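Local coordinates for protein phospholipase C-beta (PLC-beta) (Sepia officinalis, PDB 3QR0) that belongs to the phospholipase C-beta family and carries a calcium ion in a TIM-barrel-like core accompanied by PH, EF-hand and C2 domains, at residues L327-A331 with Y332-S336; Y460-K464 with K465-K469. All blocks are in the same frame, centred on the assembly; numbering follows the deposited sequence.

Contact 1: residues L327-A331 with Y332-S336; sequences LTLAA and YYINS
Tyr332 OH is held by two backbone groups: it accepts a hydrogen bond from the backbone N of Leu327, 3.1 Å away at an N-H...O angle of 157°, and is also hydrogen-bonded to the carbonyl oxygen of Asn324. A tyrosine suits this place because its long, flat side chain carries a hydroxyl back past the whole 3-10 turn 329-331. Its CG lies beside its own backbone N and anti to the carbonyl carbon (chi1 -60°), which lays the ring back along 327-331. The carbonyl oxygens of Thr328 and Leu329 stand at the ring's edge, near its plane, with Thr328 O 3.2 Å from Tyr332 CE2. Leu327 crosses the tyrosine at about a right angle, with Leu327 CB 3.6 Å from Tyr332 OH, and Ala331 CB, small enough to fit beside the ring, lies 4.0 Å from Tyr332 CD2. The turn itself is tied by Tyr332 N to Leu329 O (3.3 Å). Beyond it, Leu329 CD2 meets Ile334 CD1 at 3.9 Å, two branched apolar chains crossing in a buried setting where Tyr622 of strand 622-624 touches both. Strand 332-334 pairs antiparallel with 622-624, and this turn leads into it. With a backbone N-H and a backbone carbonyl oxygen at its hydroxyl, the tyrosine can be buried without leaving its polar end unsatisfied.

Contact 2: residues Y460-K464 with K465-K469; sequences YDLRK and KILIK
Lys465 starts close against the turn that precedes it: its CB is 3.3 Å from Leu462 O. CG, beside the backbone N, passes 3.5 Å from that same oxygen and 3.6 Å from Arg463 O. A bend at chi2 (-68°) then swings CD to the neighbourhood of Lys464 O, and the chain runs on extended to NZ. This nitrogen donates to a water that in turn gives a hydrogen to Lys464 O, and it is also hydrogen-bonded to Glu438 O. A lysine suits the place, since its methylenes can follow the turn while its ammonium reaches Glu438 O directly and Lys464 O through the water. Two overlapping beta turns shape the backbone here, type I from Tyr460 to Arg463 and type II from Leu462 to Lys465, and they deliver the chain into strand 466-469, parallel to strand 412-418 in the TIM-barrel fold of the X and Y regions. The second turn closes through a weak bond from Lys465 N to Leu462 O (3.2 Å, 127°). Arg463 braces the first: NE reaches Tyr460 O on a carbonyl lone pair, nearly straight at 161°, and Tyr460 CE1 lies over the centre of one guanidinium face, 3.5 Å from its plane. Tyr460 suits this partner by offering a flat ring, to which Lys326 also makes a cation-pi contact. On the buried side, Leu462 CD1 meets Leu467 CD2 at 4.1 Å, the two branched side chains crossing at about a right angle.

Contact 1 closes well before contact 2 opens along the chain, yet both fall in the X domain, on the same side of the chain's centre. Their own centres are 12 Å apart and their nearest atoms about 4 Å, without touching. Each is a turn feeding a strand: 327-336 runs into strand 332-334, which pairs with 622-624 of the Y region and so joins X to Y; 460-469 runs into strand 466-469, beside 412-418 in the barrel. Each contact bonds to residues flanking the other: Leu329 to Pro457, Tyr460 to Met325, while Tyr332 packs on Pro459. Asn339, shortly after 332-336, binds calcium with Glu368, Asp370 and Glu417 from strands 366-372 and 412-418.

Contact 1: residues L327-A331 with Y332-S336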
ATOM      1  N   LEU A 327     -12.946  -1.530 -19.316  1.00 25.37           N
ATOM      2  CA  LEU A 327     -13.884  -0.418 -19.434  1.00 25.28           C
ATOM      3  C   LEU A 327     -13.108   0.872 -19.695  1.00 24.88           C
ATOM      4  O   LEU A 327     -11.885   0.905 -19.561  1.00 23.82           O
ATOM      5  CB  LEU A 327     -14.732  -0.298 -18.165  1.00 25.35           C
ATOM      6  CG  LEU A 327     -15.598  -1.535 -17.868  1.00 26.50           C
ATOM      7  CD1 LEU A 327     -16.309  -1.392 -16.536  1.00 28.41           C
ATOM      8  CD2 LEU A 327     -16.600  -1.784 -18.997  1.00 27.48           C
ATOM      9  N   THR A 328     -13.822   1.925 -20.084  1.00 24.87           N
ATOM     10  CA  THR A 328     -13.212   3.229 -20.319  1.00 25.10           C
ATOM     11  C   THR A 328     -12.362   3.697 -19.122  1.00 23.97           C
ATOM     12  O   THR A 328     -12.719   3.433 -17.976  1.00 23.28           O
ATOM     13  CB  THR A 328     -14.290   4.290 -20.627  1.00 25.37           C
ATOM     14  OG1 THR A 328     -13.677   5.577 -20.755  1.00 26.23           O
ATOM     15  CG2 THR A 328     -15.344   4.347 -19.510  1.00 25.91           C
ATOM     16  N   LEU A 329     -11.245   4.377 -19.394  1.00 23.88           N
ATOM     17  CA  LEU A 329     -10.380   4.953 -18.334  1.00 23.58           C
ATOM     18  C   LEU A 329     -11.144   5.734 -17.267  1.00 22.98           C
ATOM     19  O   LEU A 329     -10.769   5.723 -16.088  1.00 22.69           O
ATOM     20  CB  LEU A 329      -9.319   5.897 -18.923  1.00 24.19           C
ATOM     21  CG  LEU A 329      -7.926   5.345 -19.238  1.00 25.44           C
ATOM     22  CD1 LEU A 329      -7.075   6.426 -19.917  1.00 26.03           C
ATOM     23  CD2 LEU A 329      -7.238   4.849 -17.976  1.00 26.42           C
ATOM     24  N   ALA A 330     -12.189   6.440 -17.691  1.00 22.99           N
ATOM     25  CA  ALA A 330     -13.019   7.236 -16.785  1.00 22.95           C
ATOM     26  C   ALA A 330     -13.703   6.395 -15.692  1.00 22.39           C
ATOM     27  O   ALA A 330     -14.155   6.941 -14.693  1.00 22.61           O
ATOM     28  CB  ALA A 330     -14.071   8.026 -17.587  1.00 23.49           C
ATOM     29  N   ALA A 331     -13.753   5.079 -15.877  1.00 22.16           N
ATOM     30  CA  ALA A 331     -14.424   4.172 -14.945  1.00 21.76           C
ATOM     31  C   ALA A 331     -13.596   3.764 -13.718  1.00 21.01           C
ATOM     32  O   ALA A 331     -14.083   3.021 -12.876  1.00 21.01           O
ATOM     33  CB  ALA A 331     -14.886   2.917 -15.698  1.00 22.22           C
ATOM     34  N   TYR A 332     -12.367   4.255 -13.606  1.00 20.59           N
ATOM     35  CA  TYR A 332     -11.442   3.773 -12.584  1.00 20.21           C
ATOM     36  C   TYR A 332     -10.961   4.865 -11.648  1.00 19.91           C
ATOM     37  O   TYR A 332     -10.832   6.022 -12.040  1.00 20.27           O
ATOM     38  CB  TYR A 332     -10.225   3.127 -13.250  1.00 20.04           C
ATOM     39  CG  TYR A 332     -10.598   1.962 -14.116  1.00 20.16           C
ATOM     40  CD1 TYR A 332     -10.592   0.665 -13.618  1.00 20.20           C
ATOM     41  CD2 TYR A 332     -10.988   2.157 -15.432  1.00 21.03           C
ATOM     42  CE1 TYR A 332     -10.957  -0.416 -14.420  1.00 19.80           C
ATOM     43  CE2 TYR A 332     -11.355   1.090 -16.235  1.00 21.54           C
ATOM     44  CZ  TYR A 332     -11.341  -0.188 -15.725  1.00 20.82           C
ATOM     45  OH  TYR A 332     -11.710  -1.229 -16.538  1.00 20.62           O
ATOM     46  N   TYR A 333     -10.678   4.479 -10.412  1.00 19.58           N
ATOM     47  CA  TYR A 333      -9.863   5.299  -9.535  1.00 19.27           C
ATOM     48  C   TYR A 333      -8.418   4.924  -9.852  1.00 19.28           C
ATOM     49  O   TYR A 333      -8.086   3.741  -9.901  1.00 19.24           O
ATOM     50  CB  TYR A 333     -10.172   5.018  -8.069  1.00 19.16           C
ATOM     51  CG  TYR A 333     -11.581   5.352  -7.648  1.00 19.84           C
ATOM     52  CD1 TYR A 333     -12.123   6.616  -7.889  1.00 21.23           C
ATOM     53  CD2 TYR A 333     -12.365   4.416  -6.983  1.00 20.40           C
ATOM     54  CE1 TYR A 333     -13.420   6.929  -7.492  1.00 21.67           C
ATOM     55  CE2 TYR A 333     -13.662   4.720  -6.579  1.00 21.27           C
ATOM     56  CZ  TYR A 333     -14.183   5.975  -6.833  1.00 21.55           C
ATOM     57  OH  TYR A 333     -15.470   6.272  -6.438  1.00 22.22           O
ATOM     58  N   ILE A 334      -7.582   5.928 -10.088  1.00 19.25           N
ATOM     59  CA  ILE A 334      -6.213   5.732 -10.564  1.00 19.40           C
ATOM     60  C   ILE A 334      -5.246   6.382  -9.564  1.00 19.63           C
ATOM     61  O   ILE A 334      -5.339   7.578  -9.284  1.00 19.91           O
ATOM     62  CB  ILE A 334      -6.023   6.350 -11.965  1.00 19.45           C
ATOM     63  CG1 ILE A 334      -7.074   5.808 -12.945  1.00 19.90           C
ATOM     64  CG2 ILE A 334      -4.610   6.077 -12.492  1.00 19.29           C
ATOM     65  CD1 ILE A 334      -6.965   6.374 -14.356  1.00 20.40           C
ATOM     66  N   ASN A 335      -4.336   5.577  -9.023  1.00 19.60           N
ATOM     67  CA  ASN A 335      -3.411   6.004  -7.972  1.00 19.62           C
ATOM     68  C   ASN A 335      -2.510   7.141  -8.479  1.00 19.86           C
ATOM     69  O   ASN A 335      -1.799   6.972  -9.481  1.00 19.68           O
ATOM     70  CB  ASN A 335      -2.601   4.781  -7.520  1.00 19.88           C
ATOM     71  CG  ASN A 335      -1.801   5.013  -6.254  1.00 20.14           C
ATOM     72  OD1 ASN A 335      -1.814   6.091  -5.662  1.00 21.44           O
ATOM     73  ND2 ASN A 335      -1.084   3.980  -5.836  1.00 21.43           N
ATOM     74  N   SER A 336      -2.559   8.292  -7.794  1.00 19.58           N
ATOM     75  CA  SER A 336      -2.003   9.546  -8.306  1.00 19.78           C
ATOM     76  C   SER A 336      -1.168  10.354  -7.304  1.00 19.81           C
ATOM     77  O   SER A 336      -1.554  10.526  -6.141  1.00 18.80           O
ATOM     78  CB  SER A 336      -3.136  10.437  -8.812  1.00 20.30           C
ATOM     79  OG  SER A 336      -3.854   9.798  -9.851  1.00 21.27           O
TER

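Contact 2: residues Y460-K464 with K465-K469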
ATOM      1  N   TYR A 460      -6.661  -1.855 -20.195  1.00 24.21           N
ATOM      2  CA  TYR A 460      -6.172  -3.048 -20.879  1.00 25.24           C
ATOM      3  C   TYR A 460      -5.613  -2.709 -22.271  1.00 25.89           C
ATOM      4  O   TYR A 460      -4.570  -3.231 -22.670  1.00 25.85           O
ATOM      5  CB  TYR A 460      -7.288  -4.094 -20.983  1.00 25.77           C
ATOM      6  CG  TYR A 460      -6.803  -5.455 -21.423  1.00 27.56           C
ATOM      7  CD1 TYR A 460      -6.218  -6.334 -20.513  1.00 29.15           C
ATOM      8  CD2 TYR A 460      -6.922  -5.862 -22.743  1.00 30.69           C
ATOM      9  CE1 TYR A 460      -5.765  -7.587 -20.915  1.00 30.69           C
ATOM     10  CE2 TYR A 460      -6.475  -7.117 -23.152  1.00 32.10           C
ATOM     11  CZ  TYR A 460      -5.896  -7.967 -22.229  1.00 31.41           C
ATOM     12  OH  TYR A 460      -5.449  -9.204 -22.627  1.00 34.93           O
ATOM     13  N   ASP A 461      -6.295  -1.818 -22.990  1.00 26.34           N
ATOM     14  CA  ASP A 461      -5.830  -1.378 -24.309  1.00 27.18           C
ATOM     15  C   ASP A 461      -4.468  -0.709 -24.219  1.00 26.82           C
ATOM     16  O   ASP A 461      -3.686  -0.774 -25.162  1.00 26.88           O
ATOM     17  CB  ASP A 461      -6.795  -0.365 -24.942  1.00 27.75           C
ATOM     18  CG  ASP A 461      -8.143  -0.957 -25.283  1.00 29.26           C
ATOM     19  OD1 ASP A 461      -8.233  -2.186 -25.511  1.00 30.62           O
ATOM     20  OD2 ASP A 461      -9.120  -0.170 -25.331  1.00 30.82           O
ATOM     21  N   LEU A 462      -4.201  -0.060 -23.084  1.00 25.77           N
ATOM     22  CA  LEU A 462      -3.040   0.804 -22.940  1.00 25.59           C
ATOM     23  C   LEU A 462      -1.990   0.273 -21.960  1.00 24.98           C
ATOM     24  O   LEU A 462      -1.207   1.042 -21.421  1.00 24.02           O
ATOM     25  CB  LEU A 462      -3.506   2.197 -22.513  1.00 25.36           C
ATOM     26  CG  LEU A 462      -4.396   2.935 -23.520  1.00 26.06           C
ATOM     27  CD1 LEU A 462      -4.778   4.298 -22.990  1.00 26.30           C
ATOM     28  CD2 LEU A 462      -3.699   3.065 -24.865  1.00 27.46           C
ATOM     29  N   ARG A 463      -1.955  -1.041 -21.757  1.00 25.06           N
ATOM     30  CA  ARG A 463      -0.934  -1.646 -20.911  1.00 25.11           C
ATOM     31  C   ARG A 463       0.453  -1.299 -21.438  1.00 25.35           C
ATOM     32  O   ARG A 463       0.675  -1.274 -22.650  1.00 25.55           O
ATOM     33  CB  ARG A 463      -1.087  -3.164 -20.854  1.00 25.47           C
ATOM     34  CG  ARG A 463      -2.214  -3.646 -19.962  1.00 26.02           C
ATOM     35  CD  ARG A 463      -2.372  -5.150 -20.093  1.00 27.31           C
ATOM     36  NE  ARG A 463      -2.749  -5.499 -21.459  1.00 29.58           N
ATOM     37  CZ  ARG A 463      -2.564  -6.690 -22.027  1.00 31.50           C
ATOM     38  NH1 ARG A 463      -1.999  -7.691 -21.360  1.00 32.04           N
ATOM     39  NH2 ARG A 463      -2.943  -6.876 -23.282  1.00 32.11           N
ATOM     40  N   LYS A 464       1.369  -1.014 -20.514  1.00 25.16           N
ATOM     41  CA  LYS A 464       2.752  -0.667 -20.843  1.00 25.82           C
ATOM     42  C   LYS A 464       2.854   0.594 -21.703  1.00 25.45           C
ATOM     43  O   LYS A 464       3.769   0.714 -22.517  1.00 26.14           O
ATOM     44  CB  LYS A 464       3.455  -1.846 -21.534  1.00 26.62           C
ATOM     45  CG  LYS A 464       3.460  -3.138 -20.708  1.00 28.99           C
ATOM     46  CD  LYS A 464       4.777  -3.357 -19.999  1.00 31.44           C
ATOM     47  CE  LYS A 464       5.853  -3.857 -20.956  1.00 33.51           C
ATOM     48  NZ  LYS A 464       7.220  -3.486 -20.481  1.00 35.49           N
ATOM     49  N   LYS A 465       1.923   1.529 -21.522  1.00 24.57           N
ATOM     50  CA  LYS A 465       1.966   2.806 -22.229  1.00 24.57           C
ATOM     51  C   LYS A 465       2.010   3.985 -21.258  1.00 23.87           C
ATOM     52  O   LYS A 465       1.393   3.950 -20.187  1.00 23.28           O
ATOM     53  CB  LYS A 465       0.769   2.958 -23.172  1.00 24.99           C
ATOM     54  CG  LYS A 465       0.684   1.897 -24.272  1.00 26.23           C
ATOM     55  CD  LYS A 465       1.810   2.039 -25.278  1.00 27.75           C
ATOM     56  CE  LYS A 465       1.796   0.924 -26.308  1.00 29.71           C
ATOM     57  NZ  LYS A 465       3.062   0.935 -27.082  1.00 31.10           N
ATOM     58  N   ILE A 466       2.767   5.008 -21.646  1.00 23.74           N
ATOM     59  CA  ILE A 466       2.897   6.251 -20.898  1.00 23.41           C
ATOM     60  C   ILE A 466       2.164   7.329 -21.683  1.00 23.76           C
ATOM     61  O   ILE A 466       2.444   7.539 -22.870  1.00 23.87           O
ATOM     62  CB  ILE A 466       4.377   6.646 -20.724  1.00 23.57           C
ATOM     63  CG1 ILE A 466       5.084   5.649 -19.797  1.00 22.98           C
ATOM     64  CG2 ILE A 466       4.500   8.077 -20.163  1.00 23.47           C
ATOM     65  CD1 ILE A 466       6.599   5.654 -19.928  1.00 22.61           C
ATOM     66  N   LEU A 467       1.197   7.974 -21.034  1.00 23.48           N
ATOM     67  CA  LEU A 467       0.424   9.046 -21.651  1.00 24.01           C
ATOM     68  C   LEU A 467       0.887  10.394 -21.126  1.00 23.96           C
ATOM     69  O   LEU A 467       1.216  10.530 -19.940  1.00 23.37           O
ATOM     70  CB  LEU A 467      -1.073   8.871 -21.389  1.00 24.16           C
ATOM     71  CG  LEU A 467      -1.737   7.759 -22.200  1.00 25.47           C
ATOM     72  CD1 LEU A 467      -1.520   6.424 -21.520  1.00 26.31           C
ATOM     73  CD2 LEU A 467      -3.230   8.037 -22.384  1.00 27.78           C
ATOM     74  N   ILE A 468       0.917  11.378 -22.017  1.00 24.40           N
ATOM     75  CA  ILE A 468       1.353  12.721 -21.677  1.00 24.86           C
ATOM     76  C   ILE A 468       0.156  13.643 -21.554  1.00 25.06           C
ATOM     77  O   ILE A 468      -0.611  13.797 -22.504  1.00 25.27           O
ATOM     78  CB  ILE A 468       2.290  13.326 -22.749  1.00 25.54           C
ATOM     79  CG1 ILE A 468       3.469  12.392 -23.034  1.00 25.99           C
ATOM     80  CG2 ILE A 468       2.792  14.697 -22.290  1.00 25.68           C
ATOM     81  CD1 ILE A 468       4.312  12.074 -21.822  1.00 25.51           C
ATOM     82  N   LYS A 469       0.021  14.258 -20.381  1.00 25.10           N
ATOM     83  CA  LYS A 469      -0.978  15.289 -20.133  1.00 25.73           C
ATOM     84  C   LYS A 469      -0.276  16.643 -20.182  1.00 26.64           C
ATOM     85  O   LYS A 469       0.508  16.988 -19.292  1.00 26.18           O
ATOM     86  CB  LYS A 469      -1.651  15.066 -18.777  1.00 25.30           C
ATOM     87  CG  LYS A 469      -2.529  16.218 -18.289  1.00 25.95           C
ATOM     88  CD  LYS A 469      -2.975  16.000 -16.850  1.00 26.09           C
ATOM     89  CE  LYS A 469      -3.413  17.300 -16.185  1.00 26.76           C
ATOM     90  NZ  LYS A 469      -2.315  18.323 -16.103  1.00 28.59           N
TER
HETATM   91  O   HOH W   1       4.613  -0.466 -24.770  1.00 22.41           O